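Local coordinates for protein acetyl xylan esterase (Paenibacillus sp. R4, PDB 6AGQ) that probably hydrolyses acetyl esters of xylan, acting as a cold-active esterase of the alpha/beta hydrolase superfamily, at residues Glu17-Thr22 / Gly255-Ser260; Ala264-Ala269 / Asn287-Pro292; His213-Val218 / Gln245-Leu250; Asp25-Asn30 / Ser251-Met256. All blocks are in the same frame, centred on the assembly; numbering follows the deposited sequence.

How the contacts relate
Contacts 1, 3 and 4 gather round the short helix 255-259 and the turn before it, while contact 2 lies near one edge of the central sheet and touches contact 1 through His288 and Leu289. Contacts 1 and 4 share Gly255 and Met256, and their centres are about 8 Å apart; Asn257 of contact 1 also bonds Ser251 O of contact 4. Contact 3 lies about 13 Å from contact 4, centre to centre, joined to it by Asp254, whose carboxylate accepts from the backbone N of His213 and Phe214. The nearest side-chain atoms of Thr19 and Phe214 are each about 4 Å from a bound zinc ion. The probable nucleophile Ser185 follows another strand, 179-184.

Contact 1: residues Glu17-Thr22 / Gly255-Ser260; sequences ELTNET and GMNMAS
The amides of Asn20 and Asn257 stack, their planes only 14° apart, and the edge of the Asn257 amide is turned to the backbone and hydroxyl of Thr19. CB of Asn20 comes to 3.8 Å from Asn257 CG, giving the stack an aliphatic component as well. Both polar atoms of Asn257 are used: Asn257 ND2 donates to Thr19 OG1 at 2.9 Å, in the amide plane and fairly straight at 161°, while Thr19 N donates to a lone pair of Asn257 OD1 at 3.3 Å, the longer and more bent bond of the two. The hydroxyl reaches this position because OG1 stands between the backbone N and the carbonyl carbon (chi1 62°). One residue thus receives a two-point grip from one amide, which illustrates how an asparagine can fasten an irregular segment to a helix. An alanine here removes the amide and would probably leave Thr19 N, Thr19 OG1 and Ser251 O without this partner and the Asn20 amide without its stacking mate.

Leu18 and Asn257 slide past each other in opposite directions, Leu18 CD2 lying against Asn257 OD1 at 3.4 Å. The apolar packing proper is Leu18 CD2 to Met256 CG, 4.0 Å. The bent end of Met256 brings its CE to Thr19 CG2, also at 4.0 Å.

Partners outside the contact hold both amides: Asn257 ND2 also donates to Ser251 O, and Asn20 OD1 accepts from Arg261. The 17-22 segment, in the loop between helices 8-11 and 24-36, packs against helix 255-259, with Thr19 touching the end of helix 243-251 and Met256 packing on helix 279-286.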
# COMPACT_ATOMS: atom_id res chain seq x y z
N GLU A 17 7.18 -14.41 33.37
CA GLU A 17 6.83 -15.60 34.17
C GLU A 17 6.41 -16.78 33.27
O GLU A 17 5.77 -16.61 32.22
CB GLU A 17 5.74 -15.21 35.24
CG GLU A 17 4.50 -16.11 35.38
CD GLU A 17 3.44 -15.61 36.40
OE1 GLU A 17 3.35 -14.40 36.72
OE2 GLU A 17 2.65 -16.45 36.90
N LEU A 18 6.80 -17.99 33.65
CA LEU A 18 6.31 -19.16 32.91
C LEU A 18 4.78 -19.34 33.09
O LEU A 18 4.20 -19.03 34.12
CB LEU A 18 7.06 -20.44 33.30
CG LEU A 18 8.57 -20.44 33.00
CD1 LEU A 18 9.25 -21.63 33.67
CD2 LEU A 18 8.84 -20.44 31.50
N THR A 19 4.14 -19.82 32.04
CA THR A 19 2.73 -20.04 32.01
C THR A 19 2.40 -21.51 32.04
O THR A 19 1.22 -21.85 31.91
CB THR A 19 2.19 -19.45 30.71
OG1 THR A 19 2.79 -20.13 29.58
CG2 THR A 19 2.53 -17.91 30.66
N ASN A 20 3.41 -22.40 32.13
CA ASN A 20 3.09 -23.83 32.26
C ASN A 20 2.17 -24.10 33.47
O ASN A 20 2.43 -23.64 34.57
CB ASN A 20 4.31 -24.75 32.28
CG ASN A 20 5.43 -24.31 33.25
OD1 ASN A 20 6.59 -24.74 33.06
ND2 ASN A 20 5.12 -23.49 34.25
N GLU A 21 1.08 -24.82 33.22
CA GLU A 21 0.20 -25.29 34.27
C GLU A 21 0.97 -26.32 35.08
O GLU A 21 2.06 -26.79 34.65
CB GLU A 21 -1.01 -25.98 33.66
CG GLU A 21 -1.88 -25.11 32.77
CD GLU A 21 -2.76 -24.17 33.56
OE1 GLU A 21 -3.79 -24.62 34.12
OE2 GLU A 21 -2.44 -22.96 33.62
N THR A 22 0.39 -26.73 36.22
CA THR A 22 1.08 -27.66 37.13
C THR A 22 1.31 -29.01 36.51
O THR A 22 2.31 -29.66 36.77
CB THR A 22 0.29 -27.98 38.40
OG1 THR A 22 -0.60 -26.91 38.70
CG2 THR A 22 1.25 -28.20 39.55
N GLY A 255 6.82 -22.32 23.31
CA GLY A 255 8.28 -22.47 23.28
C GLY A 255 9.03 -21.92 24.49
O GLY A 255 10.07 -22.44 24.87
N MET A 256 8.52 -20.86 25.10
CA MET A 256 9.06 -20.36 26.36
C MET A 256 9.02 -21.40 27.51
O MET A 256 9.99 -21.60 28.25
CB MET A 256 8.26 -19.13 26.73
CG MET A 256 8.59 -18.46 28.05
SD MET A 256 7.62 -16.95 28.10
CE MET A 256 6.02 -17.50 28.72
N ASN A 257 7.91 -22.11 27.64
CA ASN A 257 7.84 -23.24 28.56
C ASN A 257 8.70 -24.44 28.14
O ASN A 257 9.22 -25.12 29.04
CB ASN A 257 6.38 -23.68 28.77
CG ASN A 257 5.54 -22.60 29.37
OD1 ASN A 257 6.02 -21.81 30.21
ND2 ASN A 257 4.29 -22.53 28.96
N MET A 258 8.77 -24.78 26.82
CA MET A 258 9.74 -25.79 26.35
C MET A 258 11.20 -25.44 26.66
O MET A 258 11.98 -26.31 27.12
CB MET A 258 9.66 -25.99 24.81
CG MET A 258 8.32 -26.44 24.31
SD MET A 258 7.92 -27.98 25.09
CE MET A 258 6.21 -28.10 24.52
N ALA A 259 11.57 -24.18 26.39
CA ALA A 259 12.96 -23.65 26.66
C ALA A 259 13.45 -23.93 28.07
O ALA A 259 14.61 -24.21 28.29
CB ALA A 259 13.04 -22.15 26.43
N SER A 260 12.52 -23.89 29.01
CA SER A 260 12.81 -24.13 30.43
C SER A 260 13.25 -25.60 30.71
O SER A 260 13.81 -25.89 31.75
CB SER A 260 11.54 -23.76 31.21
OG SER A 260 11.45 -24.51 32.36

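Contact 2: residues Ala264-Ala269 / Asn287-Pro292; sequences ARTLMA and NHLAGP
Leu289, in the loop after helix 279-286, meets Thr266 inside a beta-alpha-beta crossover of the alpha/beta hydrolase fold: strand 265-271, helix 279-286 and the neighbouring parallel strand 293-298. The loop that returns from the helix descends on the start of the first strand, and its residues take up their roles in order. Leu289 reaches Thr266 tip to tip, its CD1 lying 3.7 Å from Thr266 CG2. That methyl is anti to the backbone N. Leu289 also packs on Ile262 and Ala259.

Gly291 follows, with its CA 4.1 Å from Ala264 O. A beta carbon on this backbone would probably clash with that oxygen, consistent with a glycine at this position.

Pro292 carries the largest share of the contact. The CB-CG side of its ring sits over one face of the Arg265 guanidinium, offset toward the rim, the two side chains crossing at about a right angle, and its CB stands 3.7 Å from Arg265 NH1. Arg265 also makes a cation-pi contact with Tyr320 of the C-terminal helix. The carbonyl of Pro292 takes the N-H of Thr266, with Thr266 N and Pro292 O 2.9 Å apart, the first rung of parallel pairing that Glu294 continues, and it receives a CH...O contact from Arg265 CA at 3.2 Å. A water completes the junction: it donates to Ala264 O at 2.6 Å and to Pro292 O at 3.1 Å, and accepts from Thr266 OG1 at 2.7 Å.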
# COMPACT_ATOMS: atom_id res chain seq x y z
N ALA A 264 20.24 -29.25 26.03
CA ALA A 264 21.00 -29.02 24.83
C ALA A 264 21.60 -27.62 24.79
O ALA A 264 21.03 -26.68 25.29
CB ALA A 264 20.11 -29.28 23.56
N ARG A 265 22.77 -27.53 24.18
CA ARG A 265 23.42 -26.28 23.81
C ARG A 265 22.66 -25.67 22.65
O ARG A 265 22.39 -26.38 21.70
CB ARG A 265 24.90 -26.55 23.41
CG ARG A 265 25.63 -25.31 22.91
CD ARG A 265 27.09 -25.58 22.51
NE ARG A 265 27.79 -26.30 23.55
CZ ARG A 265 28.47 -25.77 24.57
NH1 ARG A 265 28.63 -24.44 24.73
NH2 ARG A 265 29.08 -26.61 25.43
N THR A 266 22.36 -24.38 22.70
CA THR A 266 21.42 -23.72 21.76
C THR A 266 22.05 -22.49 21.09
O THR A 266 22.74 -21.71 21.78
CB THR A 266 20.19 -23.24 22.50
OG1 THR A 266 19.60 -24.34 23.19
CG2 THR A 266 19.12 -22.67 21.56
N LEU A 267 21.85 -22.38 19.76
CA LEU A 267 22.25 -21.21 18.96
C LEU A 267 20.98 -20.69 18.37
O LEU A 267 20.41 -21.32 17.42
CB LEU A 267 23.19 -21.57 17.80
CG LEU A 267 23.53 -20.42 16.80
CD1 LEU A 267 24.37 -19.36 17.47
CD2 LEU A 267 24.27 -20.88 15.58
N MET A 268 20.54 -19.55 18.87
CA MET A 268 19.40 -18.84 18.37
C MET A 268 19.69 -17.59 17.52
O MET A 268 20.40 -16.72 17.95
CB MET A 268 18.49 -18.47 19.54
CG MET A 268 17.14 -17.99 19.01
SD MET A 268 15.92 -17.52 20.21
CE MET A 268 15.70 -19.02 21.20
N ALA A 269 19.07 -17.50 16.34
CA ALA A 269 18.94 -16.27 15.56
C ALA A 269 17.70 -15.44 15.91
O ALA A 269 16.56 -15.96 15.96
CB ALA A 269 18.86 -16.60 14.06
N ASN A 287 15.81 -16.52 27.07
CA ASN A 287 16.19 -16.19 28.47
C ASN A 287 15.73 -17.23 29.51
O ASN A 287 16.12 -17.12 30.68
CB ASN A 287 15.70 -14.78 28.85
CG ASN A 287 16.50 -13.70 28.18
OD1 ASN A 287 17.68 -13.89 27.95
ND2 ASN A 287 15.88 -12.58 27.85
N HIS A 288 14.94 -18.21 29.08
CA HIS A 288 14.56 -19.37 29.88
C HIS A 288 15.28 -20.68 29.55
O HIS A 288 15.11 -21.66 30.22
CB HIS A 288 13.02 -19.60 29.75
CG HIS A 288 12.22 -18.74 30.66
ND1 HIS A 288 11.49 -17.66 30.22
CD2 HIS A 288 12.06 -18.78 32.01
CE1 HIS A 288 10.88 -17.09 31.24
NE2 HIS A 288 11.22 -17.74 32.34
N LEU A 289 16.10 -20.72 28.53
CA LEU A 289 16.89 -21.92 28.21
C LEU A 289 17.69 -22.32 29.45
O LEU A 289 18.23 -21.46 30.11
CB LEU A 289 17.83 -21.65 27.05
CG LEU A 289 17.13 -21.43 25.68
CD1 LEU A 289 18.14 -20.96 24.68
CD2 LEU A 289 16.46 -22.69 25.15
N ALA A 290 17.69 -23.60 29.77
CA ALA A 290 18.38 -24.09 30.94
C ALA A 290 19.88 -24.38 30.61
O ALA A 290 20.74 -24.21 31.49
CB ALA A 290 17.68 -25.35 31.48
N GLY A 291 20.22 -24.74 29.37
CA GLY A 291 21.61 -25.14 29.05
C GLY A 291 22.40 -23.99 28.44
O GLY A 291 21.86 -22.94 28.24
N PRO A 292 23.66 -24.23 28.06
CA PRO A 292 24.43 -23.20 27.32
C PRO A 292 23.77 -22.70 26.06
O PRO A 292 23.09 -23.46 25.37
CB PRO A 292 25.74 -23.92 26.94
CG PRO A 292 25.74 -25.19 27.75
CD PRO A 292 24.32 -25.54 28.03
O HOH W 1 20.18 -24.29 25.82

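Contact 3: residues His213-Val218 / Gln245-Leu250; sequences HFRRSV and QVYRTL
Arg215 lies across one face of the Tyr247 ring, and this crossing, at about a right angle, organises the meeting of helices 214-219 and 243-251. The aliphatic part of the arginine does the central work: CG stands over the middle of the ring, 3.9 Å from its centroid, a CH-pi contact. CG is anti to the backbone N (chi1 -170°), which carries it out over the tyrosine; the chain bends at chi3, and the guanidinium comes to lie by the CG-CD2 side of the ring. There Arg215 CZ comes to 3.6 Å from Tyr247 CD2, with the guanidinium plane inclined 40° to the ring. The charged end has its own partner, since NH1 makes a salt bridge to Glu243, one turn before Tyr247 on the same helix.

Farther out, the tyrosine hydroxyl meets Val218, whose CG1 is 3.3 Å from Tyr247 OH, while Val218 CG2 lies at the ring edge. Phe214 takes the other half of the interface. Leu250 crosses it at about a right angle: Leu250 CB is 3.6 Å from Phe214 CD2 and makes an off-centre CH-pi contact, and the methyl CD2 of Leu250 is over the centre of the same ring.

The short helix segments come within 10.8 Å of each other at 124°, and long side chains bridge that spacing. No hydrogen bond crosses between 213-218 and 245-250, which meet through apolar and ring-face contacts; the salt bridge of Arg215 to Glu243 adds a charged tie between the same two helices, and the arginine charge is probably balanced largely by Glu243.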
# COMPACT_ATOMS: atom_id res chain seq x y z
N HIS A 213 5.66 -17.33 23.55
CA HIS A 213 5.01 -16.31 24.30
C HIS A 213 3.70 -15.85 23.67
O HIS A 213 3.56 -14.68 23.33
CB HIS A 213 6.05 -15.18 24.51
CG HIS A 213 5.74 -14.29 25.67
ND1 HIS A 213 4.75 -14.58 26.59
CD2 HIS A 213 6.30 -13.13 26.07
CE1 HIS A 213 4.69 -13.61 27.49
NE2 HIS A 213 5.62 -12.71 27.19
N PHE A 214 2.77 -16.82 23.47
CA PHE A 214 1.51 -16.61 22.71
C PHE A 214 0.68 -15.35 23.02
O PHE A 214 0.20 -14.68 22.11
CB PHE A 214 0.58 -17.80 22.81
CG PHE A 214 0.98 -18.99 21.94
CD1 PHE A 214 0.82 -18.94 20.56
CD2 PHE A 214 1.49 -20.14 22.52
CE1 PHE A 214 1.16 -20.02 19.76
CE2 PHE A 214 1.84 -21.22 21.74
CZ PHE A 214 1.67 -21.16 20.35
N ARG A 215 0.42 -15.10 24.27
CA ARG A 215 -0.44 -14.00 24.66
C ARG A 215 0.19 -12.64 24.31
O ARG A 215 -0.49 -11.72 23.93
CB ARG A 215 -0.75 -14.10 26.13
CG ARG A 215 -1.85 -13.14 26.59
CD ARG A 215 -1.80 -12.99 28.10
NE ARG A 215 -2.44 -14.12 28.76
CZ ARG A 215 -3.76 -14.22 28.97
NH1 ARG A 215 -4.63 -13.27 28.57
NH2 ARG A 215 -4.20 -15.29 29.57
N ARG A 216 1.50 -12.54 24.36
CA ARG A 216 2.17 -11.32 23.93
C ARG A 216 2.19 -11.16 22.40
O ARG A 216 1.89 -10.09 21.88
CB ARG A 216 3.56 -11.22 24.52
CG ARG A 216 4.21 -9.88 24.21
CD ARG A 216 5.59 -9.77 24.84
NE ARG A 216 6.29 -8.62 24.27
CZ ARG A 216 6.12 -7.34 24.65
NH1 ARG A 216 6.77 -6.38 24.00
NH2 ARG A 216 5.31 -7.00 25.65
N SER A 217 2.57 -12.21 21.69
CA SER A 217 2.50 -12.22 20.23
C SER A 217 1.17 -11.66 19.77
O SER A 217 1.14 -10.71 18.99
CB SER A 217 2.66 -13.62 19.74
OG SER A 217 3.92 -14.12 20.14
N VAL A 218 0.07 -12.20 20.29
CA VAL A 218 -1.27 -11.76 19.90
C VAL A 218 -1.59 -10.32 20.27
O VAL A 218 -1.99 -9.56 19.42
CB VAL A 218 -2.36 -12.68 20.49
CG1 VAL A 218 -3.75 -12.08 20.30
CG2 VAL A 218 -2.30 -14.07 19.83
N GLN A 245 -9.31 -20.22 28.76
CA GLN A 245 -9.16 -21.49 28.06
C GLN A 245 -8.26 -21.37 26.82
O GLN A 245 -7.38 -22.20 26.63
CB GLN A 245 -10.52 -22.10 27.73
CG GLN A 245 -10.51 -23.56 27.25
CD GLN A 245 -9.68 -24.49 28.12
OE1 GLN A 245 -10.05 -24.75 29.26
NE2 GLN A 245 -8.51 -24.98 27.59
N VAL A 246 -8.43 -20.34 26.00
CA VAL A 246 -7.58 -20.24 24.79
C VAL A 246 -6.08 -20.22 25.16
O VAL A 246 -5.33 -21.04 24.65
CB VAL A 246 -7.96 -19.05 23.89
CG1 VAL A 246 -6.94 -18.85 22.80
CG2 VAL A 246 -9.32 -19.27 23.26
N TYR A 247 -5.65 -19.36 26.11
CA TYR A 247 -4.23 -19.25 26.44
C TYR A 247 -3.75 -20.37 27.35
O TYR A 247 -2.56 -20.69 27.34
CB TYR A 247 -3.88 -17.85 27.00
CG TYR A 247 -4.05 -16.77 25.94
CD1 TYR A 247 -3.23 -16.75 24.81
CD2 TYR A 247 -5.05 -15.82 26.01
CE1 TYR A 247 -3.38 -15.80 23.81
CE2 TYR A 247 -5.21 -14.86 25.01
CZ TYR A 247 -4.36 -14.83 23.94
OH TYR A 247 -4.53 -13.91 22.92
N ARG A 248 -4.63 -20.97 28.14
CA ARG A 248 -4.21 -22.19 28.86
C ARG A 248 -3.99 -23.37 27.89
O ARG A 248 -3.04 -24.10 28.05
CB ARG A 248 -5.19 -22.54 29.99
CG ARG A 248 -5.00 -23.96 30.52
CD ARG A 248 -5.81 -24.18 31.78
NE ARG A 248 -7.25 -24.18 31.49
CZ ARG A 248 -8.11 -23.21 31.79
NH1 ARG A 248 -9.40 -23.35 31.46
NH2 ARG A 248 -7.73 -22.10 32.42
N THR A 249 -4.83 -23.54 26.86
CA THR A 249 -4.54 -24.53 25.77
C THR A 249 -3.16 -24.30 25.19
O THR A 249 -2.37 -25.23 25.11
CB THR A 249 -5.57 -24.46 24.61
OG1 THR A 249 -6.83 -24.82 25.11
CG2 THR A 249 -5.23 -25.40 23.42
N LEU A 250 -2.85 -23.05 24.85
CA LEU A 250 -1.62 -22.72 24.14
C LEU A 250 -0.35 -22.82 25.00
O LEU A 250 0.78 -23.06 24.46
CB LEU A 250 -1.75 -21.33 23.48
CG LEU A 250 -2.84 -21.21 22.36
CD1 LEU A 250 -3.11 -19.77 21.92
CD2 LEU A 250 -2.45 -22.01 21.14

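Contact 4: residues Asp25-Asn30 / Ser251-Met256; sequences DLFWDN and SYFDGM
Phe27 and Tyr252 are the closest pair of CA atoms, 8.1 Å apart, where one flank of helix 24-36 faces the type I turn running from Ser251 to Asp254. Side chains fill that spacing. Trp28 supplies the polar link: its NE1 donates to Tyr252 O at 2.9 Å, the oxygen lying in the plane of the indole and the donor tilted 18° from the carbonyl plane. The bond to CB does not aim at the turn, but with CG anti to the carbonyl carbon (chi1 -74°) the far end of the indole comes nearer to it.

Beyond the bond, the indole meets Phe253, whose CE1 is 3.6 Å from Trp28 CZ2. These rings are nearly perpendicular, with planes at 85°. Phe27 touches all three: its CB reaches Tyr252 CE1 at 3.8 Å, its CZ touches Phe253 CZ at 4.1 Å, and its CE2 lies over the centre of the indole. The Phe27 and Tyr252 rings meet obliquely, their centroids 4.8 Å apart. Tyr252 OH is engaged separately by Asp23. An alanine in place of Trp28 would probably leave Tyr252 O without this donor and open a gap beside the rings of Phe27 and Phe253.

The turn leads directly into helix 255-259, where Asp254 is the N-cap and its OD1 accepts from Met256 N. Four aromatic residues thus set helix 24-36 against the type I turn that precedes the capped helix 255-259. The turn belongs to the helices inserted between strands 203-207 and 265-271, a place where alpha/beta hydrolases commonly carry extra helical elements beside the central sheet.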
# COMPACT_ATOMS: atom_id res chain seq x y z
N ASP A 25 4.13 -31.42 32.66
CA ASP A 25 4.90 -32.66 32.44
C ASP A 25 4.00 -33.90 32.34
O ASP A 25 4.18 -34.76 31.44
CB ASP A 25 6.03 -32.84 33.44
CG ASP A 25 7.05 -31.70 33.37
OD1 ASP A 25 7.39 -31.26 32.24
OD2 ASP A 25 7.50 -31.20 34.43
N LEU A 26 3.01 -33.97 33.22
CA LEU A 26 2.00 -35.05 33.11
C LEU A 26 1.26 -35.09 31.72
O LEU A 26 1.13 -36.16 31.13
CB LEU A 26 1.01 -34.98 34.25
CG LEU A 26 -0.16 -35.98 34.20
CD1 LEU A 26 0.41 -37.39 34.31
CD2 LEU A 26 -1.18 -35.70 35.30
N PHE A 27 0.77 -33.97 31.24
CA PHE A 27 0.11 -33.93 29.90
C PHE A 27 1.03 -34.52 28.83
O PHE A 27 0.57 -35.36 28.03
CB PHE A 27 -0.27 -32.51 29.54
CG PHE A 27 -0.75 -32.34 28.13
CD1 PHE A 27 -2.08 -32.55 27.81
CD2 PHE A 27 0.13 -31.94 27.13
CE1 PHE A 27 -2.52 -32.39 26.50
CE2 PHE A 27 -0.29 -31.79 25.82
CZ PHE A 27 -1.62 -32.00 25.50
N TRP A 28 2.31 -34.12 28.83
CA TRP A 28 3.26 -34.59 27.86
C TRP A 28 3.69 -36.05 28.02
O TRP A 28 3.84 -36.77 26.98
CB TRP A 28 4.47 -33.65 27.67
CG TRP A 28 4.10 -32.41 26.91
CD1 TRP A 28 4.06 -31.12 27.38
CD2 TRP A 28 3.70 -32.34 25.53
NE1 TRP A 28 3.64 -30.29 26.40
CE2 TRP A 28 3.41 -31.00 25.26
CE3 TRP A 28 3.53 -33.30 24.52
CZ2 TRP A 28 2.99 -30.56 24.00
CZ3 TRP A 28 3.09 -32.88 23.28
CH2 TRP A 28 2.79 -31.52 23.04
N ASP A 29 3.94 -36.54 29.21
CA ASP A 29 4.34 -37.95 29.22
C ASP A 29 3.18 -38.94 28.98
O ASP A 29 3.43 -40.05 28.52
CB ASP A 29 5.31 -38.35 30.33
CG ASP A 29 4.95 -37.77 31.60
OD1 ASP A 29 3.74 -37.56 31.74
OD2 ASP A 29 5.86 -37.48 32.42
N ASN A 30 1.93 -38.52 29.22
CA ASN A 30 0.77 -39.26 28.70
C ASN A 30 0.76 -39.26 27.16
O ASN A 30 0.58 -40.30 26.54
CB ASN A 30 -0.60 -38.68 29.18
CG ASN A 30 -0.92 -39.02 30.66
OD1 ASN A 30 -0.31 -39.90 31.29
ND2 ASN A 30 -1.87 -38.29 31.22
N SER A 251 -0.52 -22.67 26.34
CA SER A 251 0.63 -22.75 27.25
C SER A 251 1.39 -24.11 27.22
O SER A 251 2.60 -24.17 27.35
CB SER A 251 0.14 -22.41 28.70
OG SER A 251 -0.72 -23.48 29.19
N TYR A 252 0.66 -25.20 27.02
CA TYR A 252 1.25 -26.55 26.83
C TYR A 252 2.18 -26.66 25.63
O TYR A 252 3.02 -27.56 25.61
CB TYR A 252 0.15 -27.61 26.71
CG TYR A 252 -0.62 -27.80 28.00
CD1 TYR A 252 -0.15 -28.67 29.00
CD2 TYR A 252 -1.80 -27.10 28.24
CE1 TYR A 252 -0.85 -28.83 30.19
CE2 TYR A 252 -2.50 -27.27 29.42
CZ TYR A 252 -2.04 -28.12 30.39
OH TYR A 252 -2.74 -28.25 31.58
N PHE A 253 2.04 -25.74 24.68
CA PHE A 253 2.79 -25.78 23.43
C PHE A 253 3.74 -24.60 23.28
O PHE A 253 4.41 -24.43 22.23
CB PHE A 253 1.80 -25.83 22.26
CG PHE A 253 0.80 -26.84 22.44
CD1 PHE A 253 1.07 -28.16 22.10
CD2 PHE A 253 -0.43 -26.53 23.01
CE1 PHE A 253 0.15 -29.15 22.37
CE2 PHE A 253 -1.34 -27.51 23.29
CZ PHE A 253 -1.07 -28.81 22.92
N ASP A 254 3.85 -23.78 24.33
CA ASP A 254 4.57 -22.52 24.24
C ASP A 254 6.10 -22.76 24.33
O ASP A 254 6.60 -23.30 25.32
CB ASP A 254 4.11 -21.54 25.31
CG ASP A 254 4.51 -20.09 25.01
OD1 ASP A 254 5.72 -19.81 24.76
OD2 ASP A 254 3.61 -19.22 25.03
N GLY A 255 6.82 -22.32 23.31
CA GLY A 255 8.28 -22.47 23.28
C GLY A 255 9.03 -21.92 24.49
O GLY A 255 10.07 -22.44 24.87
N MET A 256 8.52 -20.86 25.10
CA MET A 256 9.06 -20.36 26.36
C MET A 256 9.02 -21.40 27.51
O MET A 256 9.99 -21.60 28.25
CB MET A 256 8.26 -19.13 26.73
CG MET A 256 8.59 -18.46 28.05
SD MET A 256 7.62 -16.95 28.10
CE MET A 256 6.02 -17.50 28.72